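Local coordinates for protein fumarate lyase (Mesorhizobium sp., PDB 3C8T) that belongs to the fumarate lyase family and forms a mostly helical assembly of four chains, at residues 129-134 with 170-175; 144-149 with 351-356; 186-191 with 210-215; 223-228 with 311-316. All blocks are in the same frame, centred on the assembly; numbering follows the deposited sequence.

Contact 1 (129-134 with 170-175); sequences SVRKAL and AFDRHA
Arg131 reaches across to Asp172 between segments of helices 104-140 and 160-185, which run roughly antiparallel (154°), with axes 9.8 Å apart. The Arg131 side chain slides past Phe171 in the opposite sense, its CG 3.8 Å from Phe171 CB. The Arg131 chain bends at chi3 (76°), which brings Arg131 NE to 2.9 Å from Asp172 OD1. Arg131 NH2 lies 3.0 Å from the same Asp172 OD1. The guanidinium grips side-on, through NE and NH2, both to the one oxygen OD1, which sits in its plane. The carboxylate stands almost upright to that plane, at 81°. OD1 takes NE on its anti lone pair, while NH2 comes from above the carboxylate plane. Ala175 CB lies over one guanidinium face, 3.5 Å from Arg131 NH1. Beside this salt bridge the contact is apolar. Val130 CG1 makes a CH-pi contact over the centre of the Phe171 ring, 3.9 Å from its centroid. Leu134 crosses Phe171 at about a right angle, with CD1 3.8 Å from Phe171 CD2. An apolar layer and a charged pair join two long helices. Arg131 NH1 pairs with Glu128, and Asp172 OD2 with Arg443, so the charges probably balance as a network.

Contact 2 (144-149 with 351-356); sequences TPMAGR and DRMREN
Met146, on the middle strand of a three-stranded antiparallel sheet, meets Met353 on the short helix 350-357. The two thioether chains cross obliquely. Met146 CB lies 4.1 Å from Met353 CB, and Met146 SD is 4.1 Å from Met353 CE. Met353 SD is anti to its own CA (chi2 174°) and lies 3.9 Å from Thr144 CG2. Thr144 comes in across this chain at about a right angle. At the root of the same side chain, Met353 CB packs 3.6 Å from Pro145 O. The strand 145-150 lies between 153-155 and 157-159, and its segment makes an angle of 53° with the helix segment, the axes 6.7 Å apart at their closest. No direct hydrogen bond joins the two segments. A water does so instead: it accepts from Ala147 N at 2.8 Å and donates to Met353 O at 3.1 Å. Further along the strand, the edge of the Arg149 guanidinium faces Asn356 CB, 4.2 Å from Arg149 NH2. Arg149 NH2 forms salt bridges with Glu262 and with Glu259 of the third subunit. Its side chain also makes a cation-pi contact with Phe311 of the second subunit. Asn356 ND2 bonds to Leu260 O and to Glu262.

Contact 3 (186-191 with 210-215); sequences LVVEFS and ELAREL
Phe190 and Leu211 both hold CG anti to the backbone N, with chi1 of -176° and 177°. For Leu211 this sends CG toward the loop, where it lies 3.8 Å from Val188 CG2. For Phe190 it puts CG 3.8 Å from Leu211 CD2. The same methyl is nearer still to the root of the aromatic side chain, with Leu211 CD2 3.6 Å from Phe190 CB. The two side chains cross at about a right angle, and the methyl comes to the ring obliquely. Val188 is the other main partner. Its branches split the work. CG2 is the one that touches Leu211, and it also lies 4.3 Å from Leu215 CD1. CG1 packs 4.1 Å from Ala212 CB. Val188 therefore straddles three residues of one helical face. The loop 186-191 follows helix 160-185 and runs past helix 204-215. Phe190 also packs on Leu37 of helix 23-43, and Leu215 on Ala36 of that helix and on Thr110 of helix 104-140. Between the segments the contact is apolar, made by buried aliphatic groups and the Phe190 side chain; Phe190 O adds a polar tie to Gln208 of the same helix.

Contact 4 (223-228 with 311-316); sequences TWHSAR and FERATG
Arg313 NH2 sits over one face of the His225 imidazole, 3.0 Å above the ring plane and offset toward the rim. Its nearest ring atom is His225 ND1, 3.1 Å from Arg313 NH2. The guanidinium stands steeply to the ring, with the planes 73° apart, and turns its edge to His225 CE1. A water lies in the plane of the imidazole at its edge. It is 2.8 Å from His225 ND1 and donates to Glu312 O, also at 2.8 Å. Glu312 O lies 3.4 Å from His225 CB too. Beside this, Ser226 OG stands between the backbone N and the carbonyl carbon (chi1 70°), 2.9 Å from Phe311 O. A second shell probably positions these groups. His225 NE2 bonds to Asp106, and Arg313 NE to Gln105, both on helix 104-140. Arg313 NH1 binds Ala193 O. Glu312 forms a salt bridge with Lys163 of the second subunit, whose Lys247 bonds to Phe311 O. Arg228 NH1 donates to Trp224 O at 2.8 Å. Arg228 and Ala314 are the N-cap residues of helices 229-255 and 315-344, so the contact joins the lead-ins of two long helices, beside helix 104-140 and against the second subunit.

In the fold
From the N terminus, helix 104-140 gives contact 1 its first segment, and strand 145-150 then opens contact 2. Contact 1 closes on helix 160-185, so the two loops cross. Contact 3 closes a short loop, from 186-191 to helix 204-215. Contact 4 opens next, at 223-228, and closes at 311-316. Both are nested in the long loop that contact 2 closes at 351-356. Contacts 3 and 4 touch, with Ser191 OG 2.7 Å from Thr223 OG1. Contact 2 lies on the opposite side of the chain's centre, its centre about 55 Å from theirs. Contact 1 joins long helices between these ends.

Contact 1 (129-134 with 170-175)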
# COMPACT_ATOMS: atom_id res chain seq x y z
N SER A 129 23.87 12.49 -12.81
CA SER A 129 23.45 12.86 -14.17
C SER A 129 22.12 13.59 -14.19
O SER A 129 21.97 14.53 -14.97
CB SER A 129 23.33 11.66 -15.11
OG SER A 129 24.48 10.87 -15.04
N VAL A 130 21.14 13.14 -13.40
CA VAL A 130 19.84 13.84 -13.30
C VAL A 130 20.06 15.33 -12.91
O VAL A 130 19.55 16.24 -13.60
CB VAL A 130 18.76 13.09 -12.42
CG1 VAL A 130 17.50 13.96 -12.18
CG2 VAL A 130 18.33 11.83 -13.12
N ARG A 131 20.82 15.55 -11.83
CA ARG A 131 21.13 16.90 -11.35
C ARG A 131 21.83 17.73 -12.45
O ARG A 131 21.45 18.88 -12.68
CB ARG A 131 21.98 16.87 -10.07
CG ARG A 131 21.28 16.21 -8.90
CD ARG A 131 22.24 15.87 -7.78
NE ARG A 131 22.60 17.07 -7.02
CZ ARG A 131 23.70 17.19 -6.29
NH1 ARG A 131 24.58 16.19 -6.22
NH2 ARG A 131 23.93 18.33 -5.62
N LYS A 132 22.81 17.14 -13.14
CA LYS A 132 23.47 17.83 -14.26
C LYS A 132 22.51 18.28 -15.37
O LYS A 132 22.55 19.45 -15.79
CB LYS A 132 24.60 16.99 -14.86
CG LYS A 132 25.91 17.21 -14.14
CD LYS A 132 27.01 16.21 -14.58
CE LYS A 132 27.51 15.35 -13.38
NZ LYS A 132 28.98 14.99 -13.55
N ALA A 133 21.65 17.38 -15.85
CA ALA A 133 20.71 17.76 -16.89
C ALA A 133 19.68 18.79 -16.41
O ALA A 133 19.26 19.65 -17.17
CB ALA A 133 20.04 16.51 -17.49
N LEU A 134 19.34 18.76 -15.11
CA LEU A 134 18.42 19.73 -14.55
C LEU A 134 19.07 21.11 -14.41
O LEU A 134 18.42 22.16 -14.75
CB LEU A 134 17.81 19.27 -13.22
CG LEU A 134 16.79 18.14 -13.33
CD1 LEU A 134 16.43 17.54 -11.94
CD2 LEU A 134 15.55 18.64 -14.07
N ALA A 170 15.00 19.15 -5.10
CA ALA A 170 14.68 17.81 -4.59
C ALA A 170 15.83 16.81 -4.74
O ALA A 170 16.10 16.02 -3.81
CB ALA A 170 13.40 17.25 -5.33
N PHE A 171 16.46 16.82 -5.91
CA PHE A 171 17.56 15.88 -6.23
C PHE A 171 18.86 16.24 -5.53
O PHE A 171 19.63 15.35 -5.15
CB PHE A 171 17.72 15.70 -7.73
CG PHE A 171 16.62 14.92 -8.33
CD1 PHE A 171 16.61 13.52 -8.22
CD2 PHE A 171 15.51 15.57 -8.88
CE1 PHE A 171 15.53 12.78 -8.72
CE2 PHE A 171 14.43 14.85 -9.35
CZ PHE A 171 14.44 13.46 -9.29
N ASP A 172 19.08 17.53 -5.33
CA ASP A 172 20.12 17.99 -4.42
C ASP A 172 19.88 17.41 -3.04
O ASP A 172 20.83 16.98 -2.42
CB ASP A 172 20.13 19.52 -4.33
CG ASP A 172 20.58 20.19 -5.65
OD1 ASP A 172 21.31 19.55 -6.43
OD2 ASP A 172 20.23 21.37 -5.88
N ARG A 173 18.63 17.40 -2.55
CA ARG A 173 18.39 16.81 -1.23
C ARG A 173 18.54 15.29 -1.22
O ARG A 173 18.90 14.73 -0.19
CB ARG A 173 17.06 17.22 -0.58
CG ARG A 173 17.00 18.68 -0.12
CD ARG A 173 15.60 19.05 0.45
NE ARG A 173 14.50 18.96 -0.52
CZ ARG A 173 13.95 20.01 -1.17
NH1 ARG A 173 14.41 21.26 -0.98
NH2 ARG A 173 12.93 19.80 -2.02
N HIS A 174 18.27 14.63 -2.35
CA HIS A 174 18.29 13.16 -2.37
C HIS A 174 19.74 12.72 -2.34
O HIS A 174 20.06 11.72 -1.69
CB HIS A 174 17.59 12.53 -3.61
CG HIS A 174 16.10 12.76 -3.68
ND1 HIS A 174 15.25 12.55 -2.61
CD2 HIS A 174 15.30 13.12 -4.72
CE1 HIS A 174 14.00 12.81 -2.98
NE2 HIS A 174 14.01 13.16 -4.26
N ALA A 175 20.60 13.47 -3.06
CA ALA A 175 22.06 13.24 -3.00
C ALA A 175 22.60 13.27 -1.60
O ALA A 175 23.42 12.41 -1.25
CB ALA A 175 22.82 14.23 -3.87

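Contact 2 (144-149 with 351-356)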
# COMPACT_ATOMS: atom_id res chain seq x y z
N THR A 144 13.26 32.11 -19.66
CA THR A 144 12.19 31.68 -20.56
C THR A 144 10.80 31.79 -19.84
O THR A 144 10.46 30.92 -18.98
CB THR A 144 12.44 30.24 -21.02
OG1 THR A 144 13.82 30.06 -21.39
CG2 THR A 144 11.52 29.85 -22.21
N PRO A 145 9.98 32.82 -20.19
CA PRO A 145 8.71 32.95 -19.46
C PRO A 145 7.65 31.94 -19.91
O PRO A 145 7.67 31.46 -21.06
CB PRO A 145 8.25 34.38 -19.77
CG PRO A 145 9.06 34.83 -20.95
CD PRO A 145 10.13 33.83 -21.25
N MET A 146 6.77 31.60 -18.99
CA MET A 146 5.67 30.65 -19.21
C MET A 146 4.60 30.89 -18.13
O MET A 146 4.87 31.56 -17.13
CB MET A 146 6.18 29.19 -19.18
CG MET A 146 6.64 28.65 -17.78
SD MET A 146 7.22 26.92 -17.94
CE MET A 146 5.69 26.04 -18.32
N ALA A 147 3.41 30.33 -18.31
CA ALA A 147 2.40 30.38 -17.26
C ALA A 147 2.76 29.42 -16.10
O ALA A 147 3.02 28.23 -16.33
CB ALA A 147 1.03 30.06 -17.85
N GLY A 148 2.82 29.95 -14.86
CA GLY A 148 2.68 29.17 -13.64
C GLY A 148 1.29 28.56 -13.56
O GLY A 148 0.31 29.21 -13.94
N ARG A 149 1.18 27.32 -13.08
CA ARG A 149 -0.13 26.67 -12.95
C ARG A 149 -0.43 26.13 -11.54
O ARG A 149 0.40 25.42 -10.94
CB ARG A 149 -0.29 25.56 -14.01
CG ARG A 149 -0.21 26.06 -15.44
CD ARG A 149 -0.10 24.96 -16.43
NE ARG A 149 -0.17 25.46 -17.82
CZ ARG A 149 0.87 25.56 -18.66
NH1 ARG A 149 2.10 25.20 -18.27
NH2 ARG A 149 0.69 26.05 -19.89
N ASP A 351 8.29 29.38 -27.90
CA ASP A 351 7.21 29.94 -28.70
C ASP A 351 5.85 29.50 -28.23
O ASP A 351 4.98 30.34 -28.02
CB ASP A 351 7.39 29.66 -30.23
CG ASP A 351 7.52 28.14 -30.57
OD1 ASP A 351 7.82 27.32 -29.69
OD2 ASP A 351 7.34 27.77 -31.75
N ARG A 352 5.67 28.19 -28.01
CA ARG A 352 4.40 27.71 -27.46
C ARG A 352 4.21 28.24 -26.02
O ARG A 352 3.11 28.53 -25.64
CB ARG A 352 4.29 26.18 -27.47
CG ARG A 352 4.00 25.54 -28.82
CD ARG A 352 2.71 26.04 -29.46
NE ARG A 352 1.50 25.60 -28.78
CZ ARG A 352 0.95 24.38 -28.91
NH1 ARG A 352 1.54 23.47 -29.68
NH2 ARG A 352 -0.17 24.07 -28.26
N MET A 353 5.31 28.39 -25.27
CA MET A 353 5.24 28.87 -23.91
C MET A 353 4.69 30.31 -23.84
O MET A 353 3.88 30.65 -22.98
CB MET A 353 6.62 28.77 -23.20
CG MET A 353 7.04 27.33 -22.76
SD MET A 353 8.74 27.17 -22.08
CE MET A 353 8.64 25.45 -21.51
N ARG A 354 5.22 31.15 -24.73
CA ARG A 354 4.88 32.57 -24.87
C ARG A 354 3.41 32.66 -25.29
O ARG A 354 2.64 33.45 -24.74
CB ARG A 354 5.80 33.17 -25.96
CG ARG A 354 5.98 34.69 -25.99
CD ARG A 354 6.95 35.21 -27.17
NE ARG A 354 7.83 34.21 -27.83
CZ ARG A 354 9.00 33.75 -27.35
NH1 ARG A 354 9.49 34.18 -26.18
NH2 ARG A 354 9.69 32.84 -28.04
N GLU A 355 3.02 31.84 -26.25
CA GLU A 355 1.64 31.83 -26.72
C GLU A 355 0.65 31.45 -25.61
O GLU A 355 -0.41 32.08 -25.46
CB GLU A 355 1.52 30.91 -27.94
CG GLU A 355 0.08 30.70 -28.49
CD GLU A 355 0.05 29.64 -29.62
OE1 GLU A 355 -0.90 28.82 -29.66
OE2 GLU A 355 1.01 29.63 -30.46
N ASN A 356 1.00 30.45 -24.81
CA ASN A 356 0.08 30.03 -23.75
C ASN A 356 0.01 31.11 -22.64
O ASN A 356 -1.05 31.37 -22.07
CB ASN A 356 0.44 28.63 -23.20
CG ASN A 356 0.36 27.54 -24.28
OD1 ASN A 356 -0.41 27.64 -25.22
ND2 ASN A 356 1.15 26.49 -24.13
O HOH W 1 3.04 28.87 -20.62

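Contact 3 (186-191 with 210-215)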
# COMPACT_ATOMS: atom_id res chain seq x y z
N LEU A 186 25.65 -0.24 5.06
CA LEU A 186 26.86 -0.98 4.60
C LEU A 186 27.69 -1.54 5.75
O LEU A 186 28.82 -1.10 6.01
CB LEU A 186 27.69 -0.17 3.60
CG LEU A 186 26.93 0.27 2.33
CD1 LEU A 186 27.80 1.23 1.50
CD2 LEU A 186 26.47 -0.92 1.46
N VAL A 187 27.13 -2.55 6.41
CA VAL A 187 27.76 -3.20 7.54
C VAL A 187 27.69 -4.68 7.29
O VAL A 187 26.80 -5.17 6.61
CB VAL A 187 27.08 -2.87 8.93
CG1 VAL A 187 27.33 -1.43 9.34
CG2 VAL A 187 25.60 -3.17 8.95
N VAL A 188 28.68 -5.39 7.84
CA VAL A 188 28.79 -6.85 7.71
C VAL A 188 27.66 -7.51 8.48
O VAL A 188 27.16 -6.96 9.49
CB VAL A 188 30.22 -7.30 8.25
CG1 VAL A 188 30.26 -7.49 9.81
CG2 VAL A 188 30.66 -8.54 7.57
N GLU A 189 27.24 -8.68 8.02
CA GLU A 189 26.48 -9.56 8.92
C GLU A 189 27.29 -10.83 9.22
O GLU A 189 27.54 -11.64 8.31
CB GLU A 189 25.12 -9.96 8.34
CG GLU A 189 24.32 -10.82 9.31
CD GLU A 189 23.39 -10.00 10.17
OE1 GLU A 189 23.78 -9.70 11.30
OE2 GLU A 189 22.28 -9.65 9.71
N PHE A 190 27.71 -11.01 10.48
CA PHE A 190 28.32 -12.28 10.88
C PHE A 190 28.02 -12.56 12.35
O PHE A 190 28.69 -11.99 13.26
CB PHE A 190 29.83 -12.31 10.61
CG PHE A 190 30.45 -13.63 10.93
CD1 PHE A 190 30.21 -14.74 10.12
CD2 PHE A 190 31.25 -13.78 12.07
CE1 PHE A 190 30.76 -15.97 10.43
CE2 PHE A 190 31.80 -14.98 12.41
CZ PHE A 190 31.57 -16.11 11.60
N SER A 191 27.00 -13.39 12.58
CA SER A 191 26.57 -13.64 13.96
C SER A 191 26.14 -15.06 14.24
O SER A 191 25.79 -15.38 15.37
CB SER A 191 25.44 -12.68 14.37
OG SER A 191 25.91 -11.35 14.52
N GLU A 210 37.11 -8.29 12.25
CA GLU A 210 38.10 -8.60 11.22
C GLU A 210 37.50 -8.77 9.83
O GLU A 210 38.06 -8.32 8.83
CB GLU A 210 38.90 -9.85 11.59
CG GLU A 210 40.18 -9.54 12.26
CD GLU A 210 40.98 -8.47 11.51
OE1 GLU A 210 41.50 -8.75 10.39
OE2 GLU A 210 41.08 -7.34 12.06
N LEU A 211 36.36 -9.45 9.79
CA LEU A 211 35.63 -9.71 8.56
C LEU A 211 35.11 -8.41 7.92
O LEU A 211 35.19 -8.26 6.71
CB LEU A 211 34.49 -10.68 8.84
CG LEU A 211 33.54 -11.03 7.69
CD1 LEU A 211 34.30 -11.75 6.62
CD2 LEU A 211 32.42 -11.91 8.21
N ALA A 212 34.63 -7.48 8.72
CA ALA A 212 34.20 -6.19 8.21
C ALA A 212 35.39 -5.50 7.51
O ALA A 212 35.27 -4.94 6.42
CB ALA A 212 33.67 -5.34 9.34
N ARG A 213 36.56 -5.60 8.14
CA ARG A 213 37.76 -4.98 7.65
C ARG A 213 38.15 -5.59 6.33
O ARG A 213 38.42 -4.87 5.39
CB ARG A 213 38.87 -5.09 8.69
CG ARG A 213 40.00 -4.10 8.48
CD ARG A 213 40.82 -3.89 9.75
NE ARG A 213 41.91 -4.87 9.97
CZ ARG A 213 42.51 -5.61 9.04
NH1 ARG A 213 42.17 -5.53 7.76
NH2 ARG A 213 43.48 -6.45 9.40
N GLU A 214 38.13 -6.92 6.23
CA GLU A 214 38.49 -7.62 5.00
C GLU A 214 37.62 -7.22 3.81
O GLU A 214 38.08 -7.21 2.69
CB GLU A 214 38.32 -9.14 5.17
CG GLU A 214 39.55 -9.92 5.52
CD GLU A 214 40.69 -9.71 4.51
OE1 GLU A 214 41.75 -9.21 4.94
OE2 GLU A 214 40.52 -10.03 3.30
N LEU A 215 36.35 -6.95 4.07
CA LEU A 215 35.41 -6.65 3.00
C LEU A 215 35.24 -5.16 2.83
O LEU A 215 34.53 -4.71 1.95
CB LEU A 215 34.04 -7.26 3.33
CG LEU A 215 33.98 -8.77 3.32
CD1 LEU A 215 32.63 -9.25 3.85
CD2 LEU A 215 34.26 -9.29 1.92

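Contact 4 (223-228 with 311-316)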
# COMPACT_ATOMS: atom_id res chain seq x y z
N THR A 223 24.04 -7.96 15.89
CA THR A 223 23.32 -8.82 14.96
C THR A 223 22.07 -8.14 14.40
O THR A 223 21.24 -7.56 15.15
CB THR A 223 22.91 -10.11 15.70
OG1 THR A 223 24.07 -10.66 16.33
CG2 THR A 223 22.28 -11.16 14.73
N TRP A 224 21.93 -8.17 13.08
CA TRP A 224 20.75 -7.57 12.47
C TRP A 224 19.95 -8.58 11.63
O TRP A 224 19.26 -8.20 10.71
CB TRP A 224 21.12 -6.26 11.72
CG TRP A 224 22.25 -6.38 10.73
CD1 TRP A 224 23.59 -6.35 11.01
CD2 TRP A 224 22.14 -6.52 9.29
NE1 TRP A 224 24.32 -6.45 9.83
CE2 TRP A 224 23.45 -6.54 8.77
CE3 TRP A 224 21.05 -6.59 8.40
CZ2 TRP A 224 23.70 -6.66 7.40
CZ3 TRP A 224 21.31 -6.70 7.02
CH2 TRP A 224 22.61 -6.73 6.55
N HIS A 225 20.07 -9.87 11.95
CA HIS A 225 19.28 -10.92 11.30
C HIS A 225 17.80 -10.51 11.34
O HIS A 225 17.06 -10.74 10.38
CB HIS A 225 19.45 -12.27 12.01
CG HIS A 225 20.79 -12.92 11.81
ND1 HIS A 225 21.35 -13.78 12.74
CD2 HIS A 225 21.68 -12.86 10.79
CE1 HIS A 225 22.52 -14.20 12.31
NE2 HIS A 225 22.74 -13.66 11.12
N SER A 226 17.37 -9.91 12.45
CA SER A 226 15.97 -9.54 12.65
C SER A 226 15.70 -8.04 12.92
O SER A 226 14.58 -7.67 13.24
CB SER A 226 15.37 -10.38 13.77
OG SER A 226 15.92 -10.00 15.01
N ALA A 227 16.73 -7.21 12.77
CA ALA A 227 16.64 -5.73 12.86
C ALA A 227 16.94 -5.13 11.48
O ALA A 227 18.09 -4.82 11.13
CB ALA A 227 17.66 -5.19 13.93
N ARG A 228 15.88 -4.96 10.68
CA ARG A 228 16.01 -4.76 9.21
C ARG A 228 15.86 -3.30 8.77
O ARG A 228 15.61 -3.04 7.58
CB ARG A 228 14.95 -5.64 8.48
CG ARG A 228 14.93 -7.14 8.91
CD ARG A 228 16.33 -7.79 8.81
NE ARG A 228 16.76 -8.06 7.44
CZ ARG A 228 17.91 -8.65 7.10
NH1 ARG A 228 18.80 -9.00 8.05
NH2 ARG A 228 18.16 -8.90 5.81
N PHE A 311 11.59 -12.80 16.41
CA PHE A 311 12.70 -13.51 17.05
C PHE A 311 14.02 -13.37 16.30
O PHE A 311 14.37 -12.26 15.90
CB PHE A 311 12.31 -14.95 17.39
CG PHE A 311 11.15 -15.02 18.33
CD1 PHE A 311 11.30 -14.64 19.67
CD2 PHE A 311 9.89 -15.39 17.88
CE1 PHE A 311 10.23 -14.64 20.54
CE2 PHE A 311 8.78 -15.42 18.76
CZ PHE A 311 8.96 -15.02 20.10
N GLU A 312 14.74 -14.48 16.12
CA GLU A 312 16.13 -14.41 15.73
C GLU A 312 16.27 -14.66 14.22
O GLU A 312 17.33 -14.43 13.63
CB GLU A 312 16.99 -15.33 16.60
CG GLU A 312 17.23 -14.82 18.06
CD GLU A 312 15.92 -14.55 18.84
OE1 GLU A 312 15.23 -15.53 19.29
OE2 GLU A 312 15.56 -13.36 19.00
N ARG A 313 15.16 -15.03 13.59
CA ARG A 313 15.06 -15.22 12.12
C ARG A 313 13.63 -15.64 11.87
O ARG A 313 13.09 -16.54 12.56
CB ARG A 313 15.98 -16.34 11.60
CG ARG A 313 16.16 -16.43 10.04
CD ARG A 313 17.44 -17.27 9.67
NE ARG A 313 18.61 -16.67 10.32
CZ ARG A 313 19.34 -17.26 11.27
NH1 ARG A 313 19.10 -18.52 11.65
NH2 ARG A 313 20.36 -16.59 11.83
N ALA A 314 13.01 -14.99 10.90
CA ALA A 314 11.67 -15.38 10.46
C ALA A 314 11.68 -15.41 8.92
O ALA A 314 11.97 -14.40 8.25
CB ALA A 314 10.63 -14.43 11.01
N THR A 315 11.39 -16.57 8.36
CA THR A 315 11.56 -16.82 6.93
C THR A 315 10.52 -16.05 6.07
O THR A 315 10.87 -15.47 5.04
CB THR A 315 11.53 -18.32 6.70
OG1 THR A 315 10.49 -18.89 7.52
CG2 THR A 315 12.86 -18.92 7.18
N GLY A 316 9.28 -15.98 6.54
CA GLY A 316 8.24 -15.19 5.85
C GLY A 316 8.67 -13.74 5.60
O GLY A 316 8.85 -13.33 4.45
O HOH W 2 19.70 -13.90 15.01